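PDB 6HVG: alternansucrase from Leuconostoc mesenteroides, which belongs to glycoside hydrolase family 70 and combines a TIM-barrel-type domain with a bound calcium ion and cell-wall-binding-type repeats. Local coordinates for residues F687-R698 with D804-L814; Q380-P391 with Q1284-I1295. One frame throughout, in Å; residues are numbered along the deposited sequence.

Overall arrangement
Interaction 1 (687-698 with 804-814) is a buried helix-helix contact within the family 70 region, its centre about 25 Å from the centre of the chain. Interaction 2 (380-391 with 1284-1295) is partly buried and more peripheral, about 49 Å from that centre and on its opposite side. About 74 Å separates the two contact centres, and their nearest atoms are still about 60 Å apart, so neither touches the other. In sequence, interaction 2 joins segments 893 residues apart, and both segments of interaction 1 fall between them. The calcium ion is bound by Glu575, Asp581, Asn625 and Asp1159, none of which belongs to either contact.

Interaction 1: F687-R698 with D804-L814; sequences FGNSLTHGANNR and DYNLPSAYAML
Phe687 and Leu691 of helix 681-692 pack on Ala810 and Met813 of helix 807-814, a helix-helix contact in the TIM-barrel-type region of this family 70 protein. The axes of 687-692 and 807-814 run at 124° to each other, 9.8 Å apart at closest approach. Ala810 CB lies over the rim of one Phe687 ring face, whereas Met813 CB comes in near the ring plane, 4.0 Å from CE1. Leu691 CD1 reaches Met813 SD at 4.1 Å; the Leu691 and Asn806 side chains cross at about a right angle, with CD2 against Asn806 ND2 and CB. Val914 of strand 910-915 touches both Leu691 and Met813.

At the C-terminal end of helix 681-692 the contact turns polar. Tyr805 N donates to Thr692 O (3.0 Å), and Asn806 ND2 makes a weak bond to Leu691 O (3.3 Å) while Asn806 OD1 accepts from Ser1001 N. The extended Arg698 chain carries its guanidinium, as modelled, to one face of the Tyr805 ring, an off-centre cation-pi contact with the planes 51° apart. Asn916 O holds NH1, and Lys800 N is bonded to the Tyr805 hydroxyl. On the same face of that ring, Ala695 CA sits 4.3 Å from the centroid of Tyr805.

Interaction 2: Q380-P391 with Q1284-I1295; sequences QGLVSQSNENTP and QLQNKDAQTGFI
Val383 and Thr1292 face each other as an antiparallel hydrogen-bonded pair, and this is the closely fitted part of the contact. Thr1292 N meets Val383 O in the carbonyl plane at 3.0 Å; the return bond, Val383 N to Thr1292 O at 3.1 Å, comes from 40° above the carbonyl plane. Their side chains lie alongside each other on one face of the ladder. Nearby, Thr1292 CG2 presses on Gln385 CD (3.7 Å). That amide is fixed from both ends by outside partners, with Asn478 ND2 at OE1 and Ile1306 O at NE2, while Thr1292 OG1 bonds to Tyr1304 O.

At Gly1293 the chain turns a corner, and Phe1294 N gives Gln380 O a nearly straight bond (2.9 Å, 167° at the hydrogen). The Phe1294 ring stacks with Phe378. Past the corner, Leu382 CD2 abuts Ile1295 CD1 at 3.5 Å, adding an apolar pair at the rim of this end.

The other end is looser and more open to solvent. Ser384 and Ser386 both direct their hydroxyls at Asp1289 OD1; the Ser386 bond is weak (3.1 Å), and the Ser384 one is modelled too short for its length to be trusted. Farther on, the exposed Asn1287 has CG anti to its own N (chi1 -164°), which brings the amide slantwise against Pro391, with ND2 3.7 Å from Pro391 CB. Asn1287 OD1 also meets Thr390 CG2 at 3.5 Å. These are van der Waals contacts beside the capping box formed by Asn387 and Thr390.

The core of the contact is a short two-stranded antiparallel ladder (383-384 with 1291-1292) between segments far apart in sequence, consistent with the family 70 architecture, in which domains are assembled from N- and C-terminal portions of one chain.

Interaction 1: F687-R698 with D804-L814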
loop_
_atom_site.group_PDB
_atom_site.type_symbol
_atom_site.label_atom_id
_atom_site.label_comp_id
_atom_site.label_asym_id
_atom_site.label_seq_id
_atom_site.Cartn_x
_atom_site.Cartn_y
_atom_site.Cartn_z
ATOM N N PHE A 687 -16.392 7.594 14.869
ATOM C CA PHE A 687 -17.235 8.194 13.846
ATOM C C PHE A 687 -17.375 7.233 12.681
ATOM O O PHE A 687 -18.449 7.096 12.107
ATOM C CB PHE A 687 -16.654 9.510 13.311
ATOM C CG PHE A 687 -16.737 10.671 14.267
ATOM C CD1 PHE A 687 -17.893 10.940 14.959
ATOM C CD2 PHE A 687 -15.651 11.523 14.433
ATOM C CE1 PHE A 687 -17.959 12.025 15.807
ATOM C CE2 PHE A 687 -15.712 12.601 15.286
ATOM C CZ PHE A 687 -16.871 12.862 15.964
ATOM N N GLY A 688 -16.270 6.579 12.329
ATOM C CA GLY A 688 -16.263 5.572 11.273
ATOM C C GLY A 688 -17.290 4.476 11.517
ATOM O O GLY A 688 -18.083 4.180 10.644
ATOM N N ASN A 689 -17.280 3.895 12.715
ATOM C CA ASN A 689 -18.106 2.750 13.036
ATOM C C ASN A 689 -19.559 3.097 13.324
ATOM O O ASN A 689 -20.452 2.323 12.979
ATOM C CB ASN A 689 -17.527 2.014 14.248
ATOM C CG ASN A 689 -16.138 1.461 13.990
ATOM O OD1 ASN A 689 -15.785 1.143 12.853
ATOM N ND2 ASN A 689 -15.344 1.349 15.038
ATOM N N SER A 690 -19.798 4.237 13.961
ATOM C CA SER A 690 -21.155 4.620 14.370
ATOM C C SER A 690 -21.922 5.542 13.430
ATOM O O SER A 690 -23.137 5.575 13.491
ATOM C CB SER A 690 -21.111 5.265 15.746
ATOM O OG SER A 690 -20.645 4.335 16.699
ATOM N N LEU A 691 -21.240 6.287 12.572
ATOM C CA LEU A 691 -21.939 7.229 11.691
ATOM C C LEU A 691 -21.463 7.230 10.246
ATOM O O LEU A 691 -22.248 7.145 9.318
ATOM C CB LEU A 691 -21.749 8.636 12.223
ATOM C CG LEU A 691 -22.506 9.022 13.472
ATOM C CD1 LEU A 691 -21.926 10.309 14.039
ATOM C CD2 LEU A 691 -23.979 9.191 13.154
ATOM N N THR A 692 -20.168 7.382 10.082
ATOM C CA THR A 692 -19.551 7.714 8.826
ATOM C C THR A 692 -19.457 6.562 7.840
ATOM O O THR A 692 -19.567 6.799 6.657
ATOM C CB THR A 692 -18.144 8.285 9.156
ATOM O OG1 THR A 692 -18.315 9.528 9.851
ATOM C CG2 THR A 692 -17.321 8.504 7.937
ATOM N N HIS A 693 -19.224 5.334 8.296
ATOM C CA HIS A 693 -19.013 4.218 7.375
ATOM C C HIS A 693 -20.172 3.223 7.315
ATOM O O HIS A 693 -20.575 2.639 8.333
ATOM C CB HIS A 693 -17.757 3.458 7.718
ATOM C CG HIS A 693 -16.534 4.298 7.736
ATOM N ND1 HIS A 693 -15.553 4.119 8.685
ATOM C CD2 HIS A 693 -16.130 5.325 6.951
ATOM C CE1 HIS A 693 -14.587 4.994 8.475
ATOM N NE2 HIS A 693 -14.916 5.742 7.434
ATOM N N GLY A 694 -20.671 3.009 6.099
ATOM C CA GLY A 694 -21.633 1.963 5.832
ATOM C C GLY A 694 -23.072 2.400 5.872
ATOM O O GLY A 694 -23.468 3.191 6.727
ATOM N N ALA A 695 -23.851 1.808 4.969
ATOM C CA ALA A 695 -25.266 2.131 4.828
ATOM C C ALA A 695 -26.102 1.616 5.981
ATOM O O ALA A 695 -27.120 2.225 6.313
ATOM C CB ALA A 695 -25.838 1.584 3.535
ATOM N N ASN A 696 -25.686 0.529 6.616
ATOM C CA ASN A 696 -26.576 -0.063 7.602
ATOM C C ASN A 696 -25.935 -0.516 8.898
ATOM O O ASN A 696 -26.133 0.136 9.921
ATOM C CB ASN A 696 -27.439 -1.157 6.977
ATOM C CG ASN A 696 -26.662 -2.030 6.047
ATOM O OD1 ASN A 696 -25.439 -2.154 6.169
ATOM N ND2 ASN A 696 -27.354 -2.649 5.109
ATOM N N ASN A 697 -25.232 -1.632 8.898
ATOM C CA ASN A 697 -24.842 -2.189 10.178
ATOM C C ASN A 697 -23.747 -1.326 10.727
ATOM O O ASN A 697 -22.677 -1.288 10.167
ATOM C CB ASN A 697 -24.452 -3.660 10.063
ATOM C CG ASN A 697 -25.668 -4.557 9.739
ATOM O OD1 ASN A 697 -26.168 -5.292 10.599
ATOM N ND2 ASN A 697 -26.164 -4.474 8.501
ATOM N N ARG A 698 -24.062 -0.574 11.780
ATOM C CA ARG A 698 -23.148 0.386 12.376
ATOM C C ARG A 698 -23.106 0.115 13.854
ATOM O O ARG A 698 -24.081 -0.373 14.394
ATOM C CB ARG A 698 -23.686 1.782 12.111
ATOM C CG ARG A 698 -23.655 2.184 10.644
ATOM C CD ARG A 698 -24.279 3.564 10.426
ATOM N NE ARG A 698 -24.251 3.937 9.010
ATOM C CZ ARG A 698 -25.149 4.717 8.402
ATOM N NH1 ARG A 698 -26.172 5.249 9.069
ATOM N NH2 ARG A 698 -25.035 4.968 7.100
ATOM N N ASP A 804 -18.686 9.308 2.455
ATOM C CA ASP A 804 -19.050 9.079 3.847
ATOM C C ASP A 804 -20.450 9.558 4.179
ATOM O O ASP A 804 -20.914 10.607 3.708
ATOM C CB ASP A 804 -18.097 9.818 4.772
ATOM C CG ASP A 804 -16.815 9.063 5.026
ATOM O OD1 ASP A 804 -16.580 8.032 4.379
ATOM O OD2 ASP A 804 -16.043 9.483 5.908
ATOM N N TYR A 805 -21.099 8.796 5.056
ATOM C CA TYR A 805 -22.434 9.096 5.558
ATOM C C TYR A 805 -22.360 10.033 6.756
ATOM O O TYR A 805 -21.364 10.047 7.464
ATOM C CB TYR A 805 -23.146 7.802 5.996
ATOM C CG TYR A 805 -23.407 6.837 4.868
ATOM C CD1 TYR A 805 -24.577 6.917 4.121
ATOM C CD2 TYR A 805 -22.492 5.828 4.552
ATOM C CE1 TYR A 805 -24.821 6.043 3.078
ATOM C CE2 TYR A 805 -22.721 4.960 3.502
ATOM C CZ TYR A 805 -23.888 5.072 2.770
ATOM O OH TYR A 805 -24.128 4.194 1.737
ATOM N N ASN A 806 -23.415 10.831 6.962
ATOM C CA ASN A 806 -23.645 11.533 8.230
ATOM C C ASN A 806 -22.552 12.537 8.622
ATOM O O ASN A 806 -22.343 12.802 9.812
ATOM C CB ASN A 806 -23.881 10.549 9.404
ATOM C CG ASN A 806 -25.216 9.845 9.319
ATOM O OD1 ASN A 806 -26.205 10.475 8.996
ATOM N ND2 ASN A 806 -25.251 8.569 9.649
ATOM N N LEU A 807 -21.888 13.133 7.633
ATOM C CA LEU A 807 -20.858 14.125 7.904
ATOM C C LEU A 807 -21.340 15.334 8.723
ATOM O O LEU A 807 -20.625 15.772 9.635
ATOM C CB LEU A 807 -20.188 14.572 6.606
ATOM C CG LEU A 807 -19.232 13.510 6.028
ATOM C CD1 LEU A 807 -18.631 13.967 4.721
ATOM C CD2 LEU A 807 -18.116 13.173 6.993
ATOM N N PRO A 808 -22.542 15.866 8.427
ATOM C CA PRO A 808 -23.069 16.925 9.287
ATOM C C PRO A 808 -23.213 16.520 10.755
ATOM O O PRO A 808 -22.872 17.290 11.644
ATOM C CB PRO A 808 -24.440 17.216 8.669
ATOM C CG PRO A 808 -24.243 16.918 7.234
ATOM C CD PRO A 808 -23.345 15.715 7.206
ATOM N N SER A 809 -23.713 15.318 10.999
ATOM C CA SER A 809 -23.920 14.839 12.357
ATOM C C SER A 809 -22.585 14.642 13.047
ATOM O O SER A 809 -22.436 14.931 14.232
ATOM C CB SER A 809 -24.744 13.536 12.344
ATOM O OG SER A 809 -25.792 13.600 11.384
ATOM N N ALA A 810 -21.620 14.124 12.303
ATOM C CA ALA A 810 -20.266 13.941 12.812
ATOM C C ALA A 810 -19.632 15.276 13.210
ATOM O O ALA A 810 -19.031 15.373 14.268
ATOM C CB ALA A 810 -19.406 13.239 11.768
ATOM N N TYR A 811 -19.770 16.297 12.363
ATOM C CA TYR A 811 -19.292 17.642 12.694
ATOM C C TYR A 811 -20.044 18.267 13.879
ATOM O O TYR A 811 -19.452 18.961 14.693
ATOM C CB TYR A 811 -19.297 18.565 11.467
ATOM C CG TYR A 811 -18.022 18.436 10.649
ATOM C CD1 TYR A 811 -16.914 19.195 10.944
ATOM C CD2 TYR A 811 -17.925 17.534 9.607
ATOM C CE1 TYR A 811 -15.740 19.072 10.210
ATOM C CE2 TYR A 811 -16.764 17.404 8.867
ATOM C CZ TYR A 811 -15.674 18.172 9.173
ATOM O OH TYR A 811 -14.508 18.043 8.456
ATOM N N ALA A 812 -21.329 17.988 14.014
ATOM C CA ALA A 812 -22.083 18.482 15.164
ATOM C C ALA A 812 -21.428 18.022 16.454
ATOM O O ALA A 812 -21.297 18.800 17.406
ATOM C CB ALA A 812 -23.534 18.019 15.117
ATOM N N MET A 813 -21.012 16.764 16.491
ATOM C CA MET A 813 -20.312 16.227 17.659
ATOM C C MET A 813 -18.886 16.761 17.765
ATOM O O MET A 813 -18.463 17.205 18.834
ATOM C CB MET A 813 -20.302 14.705 17.615
ATOM C CG MET A 813 -21.698 14.097 17.711
ATOM S SD MET A 813 -21.715 12.299 17.660
ATOM C CE MET A 813 -20.678 11.903 19.079
ATOM N N LEU A 814 -18.154 16.735 16.655
ATOM C CA LEU A 814 -16.776 17.213 16.643
ATOM C C LEU A 814 -16.672 18.615 17.202
ATOM O O LEU A 814 -15.769 18.915 17.986
ATOM C CB LEU A 814 -16.206 17.218 15.225
ATOM C CG LEU A 814 -14.724 17.549 15.141
ATOM C CD1 LEU A 814 -13.894 16.377 15.642
ATOM C CD2 LEU A 814 -14.334 17.901 13.714
#

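Interaction 2: Q380-P391 with Q1284-I1295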
loop_
_atom_site.group_PDB
_atom_site.type_symbol
_atom_site.label_atom_id
_atom_site.label_comp_id
_atom_site.label_asym_id
_atom_site.label_seq_id
_atom_site.Cartn_x
_atom_site.Cartn_y
_atom_site.Cartn_z
ATOM N N GLN A 380 30.890 -27.642 -21.880
ATOM C CA GLN A 380 31.832 -26.586 -22.293
ATOM C C GLN A 380 33.249 -26.841 -21.732
ATOM O O GLN A 380 33.484 -26.669 -20.556
ATOM C CB GLN A 380 31.306 -25.205 -21.835
ATOM C CG GLN A 380 32.161 -23.994 -22.223
ATOM C CD GLN A 380 32.295 -23.806 -23.727
ATOM O OE1 GLN A 380 31.290 -23.706 -24.449
ATOM N NE2 GLN A 380 33.543 -23.750 -24.219
ATOM N N GLY A 381 34.170 -27.269 -22.587
ATOM C CA GLY A 381 35.561 -27.565 -22.188
ATOM C C GLY A 381 36.335 -26.267 -22.104
ATOM O O GLY A 381 35.850 -25.218 -22.569
ATOM N N LEU A 382 37.538 -26.310 -21.538
ATOM C CA LEU A 382 38.306 -25.071 -21.416
ATOM C C LEU A 382 38.687 -24.597 -22.824
ATOM O O LEU A 382 39.233 -25.370 -23.601
ATOM C CB LEU A 382 39.536 -25.258 -20.532
ATOM C CG LEU A 382 40.234 -23.977 -20.083
ATOM C CD1 LEU A 382 39.301 -23.092 -19.245
ATOM C CD2 LEU A 382 41.463 -24.335 -19.253
ATOM N N VAL A 383 38.349 -23.358 -23.153
ATOM C CA VAL A 383 38.709 -22.793 -24.437
ATOM C C VAL A 383 39.263 -21.395 -24.270
ATOM O O VAL A 383 38.888 -20.664 -23.378
ATOM C CB VAL A 383 37.555 -22.750 -25.460
ATOM C CG1 VAL A 383 37.108 -24.150 -25.816
ATOM C CG2 VAL A 383 36.409 -21.894 -24.978
ATOM N N SER A 384 40.170 -21.042 -25.157
ATOM C CA SER A 384 40.731 -19.711 -25.216
ATOM C C SER A 384 39.864 -18.833 -26.102
ATOM O O SER A 384 39.395 -19.263 -27.154
ATOM C CB SER A 384 42.132 -19.787 -25.797
ATOM O OG SER A 384 42.817 -18.563 -25.623
ATOM N N GLN A 385 39.637 -17.607 -25.675
ATOM C CA GLN A 385 38.754 -16.733 -26.402
ATOM C C GLN A 385 39.487 -15.745 -27.283
ATOM O O GLN A 385 38.885 -15.205 -28.224
ATOM C CB GLN A 385 37.847 -16.005 -25.408
ATOM C CG GLN A 385 36.831 -16.936 -24.750
ATOM C CD GLN A 385 35.748 -16.210 -24.005
ATOM O OE1 GLN A 385 34.641 -16.059 -24.501
ATOM N NE2 GLN A 385 36.079 -15.749 -22.801
ATOM N N SER A 386 40.775 -15.523 -27.009
ATOM C CA SER A 386 41.535 -14.526 -27.752
ATOM C C SER A 386 41.709 -14.896 -29.223
ATOM O O SER A 386 41.895 -16.072 -29.560
ATOM C CB SER A 386 42.884 -14.257 -27.086
ATOM O OG SER A 386 43.683 -15.403 -27.057
ATOM N N ASN A 387 41.624 -13.887 -30.084
ATOM C CA ASN A 387 41.783 -14.051 -31.516
ATOM C C ASN A 387 42.226 -12.716 -32.158
ATOM O O ASN A 387 42.706 -11.838 -31.454
ATOM C CB ASN A 387 40.489 -14.630 -32.100
ATOM C CG ASN A 387 39.276 -13.731 -31.891
ATOM O OD1 ASN A 387 39.384 -12.559 -31.528
ATOM N ND2 ASN A 387 38.121 -14.263 -32.191
ATOM N N GLU A 388 42.082 -12.584 -33.473
ATOM C CA GLU A 388 42.492 -11.382 -34.183
ATOM C C GLU A 388 41.727 -10.109 -33.785
ATOM O O GLU A 388 42.223 -9.008 -33.958
ATOM C CB GLU A 388 42.454 -11.601 -35.714
ATOM C CG GLU A 388 41.072 -11.701 -36.372
ATOM C CD GLU A 388 40.495 -13.117 -36.393
ATOM O OE1 GLU A 388 41.009 -13.995 -35.647
ATOM O OE2 GLU A 388 39.505 -13.328 -37.137
ATOM N N ASN A 389 40.537 -10.253 -33.223
ATOM C CA ASN A 389 39.733 -9.099 -32.834
ATOM C C ASN A 389 39.946 -8.630 -31.403
ATOM O O ASN A 389 39.554 -7.523 -31.062
ATOM C CB ASN A 389 38.256 -9.411 -33.033
ATOM C CG ASN A 389 37.952 -9.904 -34.427
ATOM O OD1 ASN A 389 38.615 -9.534 -35.389
ATOM N ND2 ASN A 389 36.953 -10.737 -34.540
ATOM N N THR A 390 40.568 -9.452 -30.571
ATOM C CA THR A 390 40.756 -9.097 -29.167
ATOM C C THR A 390 41.511 -7.773 -28.973
ATOM O O THR A 390 41.015 -6.896 -28.291
ATOM C CB THR A 390 41.448 -10.234 -28.394
ATOM O OG1 THR A 390 40.662 -11.419 -28.493
ATOM C CG2 THR A 390 41.633 -9.899 -26.923
ATOM N N PRO A 391 42.707 -7.608 -29.562
ATOM C CA PRO A 391 43.398 -6.326 -29.367
ATOM C C PRO A 391 42.625 -5.106 -29.870
ATOM O O PRO A 391 42.831 -4.016 -29.351
ATOM C CB PRO A 391 44.717 -6.474 -30.152
ATOM C CG PRO A 391 44.531 -7.649 -31.026
ATOM C CD PRO A 391 43.464 -8.514 -30.433
ATOM N N GLN A 1284 39.407 -9.993 -21.457
ATOM C CA GLN A 1284 39.258 -9.653 -22.885
ATOM C C GLN A 1284 39.498 -8.164 -23.083
ATOM O O GLN A 1284 40.065 -7.743 -24.111
ATOM C CB GLN A 1284 37.828 -9.900 -23.410
ATOM C CG GLN A 1284 37.261 -11.281 -23.245
ATOM C CD GLN A 1284 36.758 -11.543 -21.864
ATOM O OE1 GLN A 1284 37.346 -11.088 -20.869
ATOM N NE2 GLN A 1284 35.675 -12.311 -21.783
ATOM N N LEU A 1285 39.000 -7.371 -22.138
ATOM C CA LEU A 1285 39.025 -5.935 -22.261
ATOM C C LEU A 1285 40.409 -5.360 -22.061
ATOM O O LEU A 1285 40.655 -4.256 -22.542
ATOM C CB LEU A 1285 38.039 -5.282 -21.296
ATOM C CG LEU A 1285 36.555 -5.318 -21.698
ATOM C CD1 LEU A 1285 36.313 -4.811 -23.106
ATOM C CD2 LEU A 1285 36.037 -6.712 -21.609
ATOM N N GLN A 1286 41.311 -6.102 -21.419
ATOM C CA GLN A 1286 42.705 -5.670 -21.251
ATOM C C GLN A 1286 43.675 -6.322 -22.224
ATOM O O GLN A 1286 44.891 -6.268 -22.032
ATOM C CB GLN A 1286 43.173 -5.980 -19.848
ATOM C CG GLN A 1286 42.353 -5.347 -18.752
ATOM C CD GLN A 1286 42.902 -5.719 -17.396
ATOM O OE1 GLN A 1286 43.132 -6.895 -17.108
ATOM N NE2 GLN A 1286 43.156 -4.717 -16.568
ATOM N N ASN A 1287 43.128 -6.907 -23.283
ATOM C CA ASN A 1287 43.900 -7.654 -24.288
ATOM C C ASN A 1287 44.717 -8.747 -23.658
ATOM O O ASN A 1287 45.903 -8.858 -23.938
ATOM C CB ASN A 1287 44.795 -6.726 -25.127
ATOM C CG ASN A 1287 45.311 -7.398 -26.403
ATOM O OD1 ASN A 1287 44.722 -8.328 -26.926
ATOM N ND2 ASN A 1287 46.452 -6.955 -26.867
ATOM N N LYS A 1288 44.102 -9.523 -22.777
ATOM C CA LYS A 1288 44.746 -10.673 -22.216
ATOM C C LYS A 1288 43.864 -11.802 -22.598
ATOM O O LYS A 1288 42.748 -11.582 -23.038
ATOM C CB LYS A 1288 44.872 -10.552 -20.701
ATOM C CG LYS A 1288 45.831 -9.459 -20.282
ATOM C CD LYS A 1288 46.127 -9.588 -18.791
ATOM C CE LYS A 1288 46.931 -8.401 -18.247
ATOM N NZ LYS A 1288 48.242 -8.262 -18.956
ATOM N N ASP A 1289 44.362 -13.018 -22.438
ATOM C CA ASP A 1289 43.636 -14.210 -22.847
ATOM C C ASP A 1289 42.730 -14.732 -21.751
ATOM O O ASP A 1289 43.189 -15.014 -20.651
ATOM C CB ASP A 1289 44.609 -15.313 -23.232
ATOM C CG ASP A 1289 43.905 -16.583 -23.686
ATOM O OD1 ASP A 1289 42.815 -16.520 -24.288
ATOM O OD2 ASP A 1289 44.464 -17.664 -23.465
ATOM N N ALA A 1290 41.440 -14.797 -22.056
ATOM C CA ALA A 1290 40.431 -15.222 -21.119
ATOM C C ALA A 1290 40.025 -16.620 -21.496
ATOM O O ALA A 1290 39.535 -16.829 -22.584
ATOM C CB ALA A 1290 39.226 -14.283 -21.186
ATOM N N GLN A 1291 40.240 -17.586 -20.618
ATOM C CA GLN A 1291 39.855 -18.941 -20.917
ATOM C C GLN A 1291 38.614 -19.241 -20.142
ATOM O O GLN A 1291 38.468 -18.810 -18.989
ATOM C CB GLN A 1291 40.972 -19.899 -20.534
ATOM C CG GLN A 1291 42.213 -19.675 -21.360
ATOM C CD GLN A 1291 43.344 -20.580 -20.947
ATOM O OE1 GLN A 1291 43.726 -20.620 -19.771
ATOM N NE2 GLN A 1291 43.901 -21.301 -21.913
ATOM N N THR A 1292 37.714 -19.990 -20.753
ATOM C CA THR A 1292 36.440 -20.227 -20.108
ATOM C C THR A 1292 35.981 -21.650 -20.299
ATOM O O THR A 1292 36.085 -22.192 -21.384
ATOM C CB THR A 1292 35.387 -19.198 -20.566
ATOM O OG1 THR A 1292 34.152 -19.410 -19.886
ATOM C CG2 THR A 1292 35.161 -19.288 -22.045
ATOM N N GLY A 1293 35.457 -22.248 -19.234
ATOM C CA GLY A 1293 34.922 -23.576 -19.321
ATOM C C GLY A 1293 35.340 -24.410 -18.153
ATOM O O GLY A 1293 36.084 -23.947 -17.258
ATOM N N PHE A 1294 34.885 -25.657 -18.176
ATOM C CA PHE A 1294 35.213 -26.628 -17.176
ATOM C C PHE A 1294 36.409 -27.457 -17.660
ATOM O O PHE A 1294 36.392 -27.980 -18.758
ATOM C CB PHE A 1294 34.030 -27.571 -16.978
ATOM C CG PHE A 1294 32.781 -26.904 -16.538
ATOM C CD1 PHE A 1294 31.962 -26.306 -17.449
ATOM C CD2 PHE A 1294 32.381 -26.914 -15.194
ATOM C CE1 PHE A 1294 30.783 -25.696 -17.039
ATOM C CE2 PHE A 1294 31.204 -26.305 -14.785
ATOM C CZ PHE A 1294 30.412 -25.692 -15.710
ATOM N N ILE A 1295 37.420 -27.608 -16.812
ATOM C CA ILE A 1295 38.576 -28.429 -17.147
ATOM C C ILE A 1295 38.863 -29.376 -15.995
ATOM O O ILE A 1295 38.961 -28.954 -14.872
ATOM C CB ILE A 1295 39.811 -27.568 -17.442
ATOM C CG1 ILE A 1295 40.935 -28.458 -18.019
ATOM C CG2 ILE A 1295 40.217 -26.754 -16.211
ATOM C CD1 ILE A 1295 42.167 -27.700 -18.470
#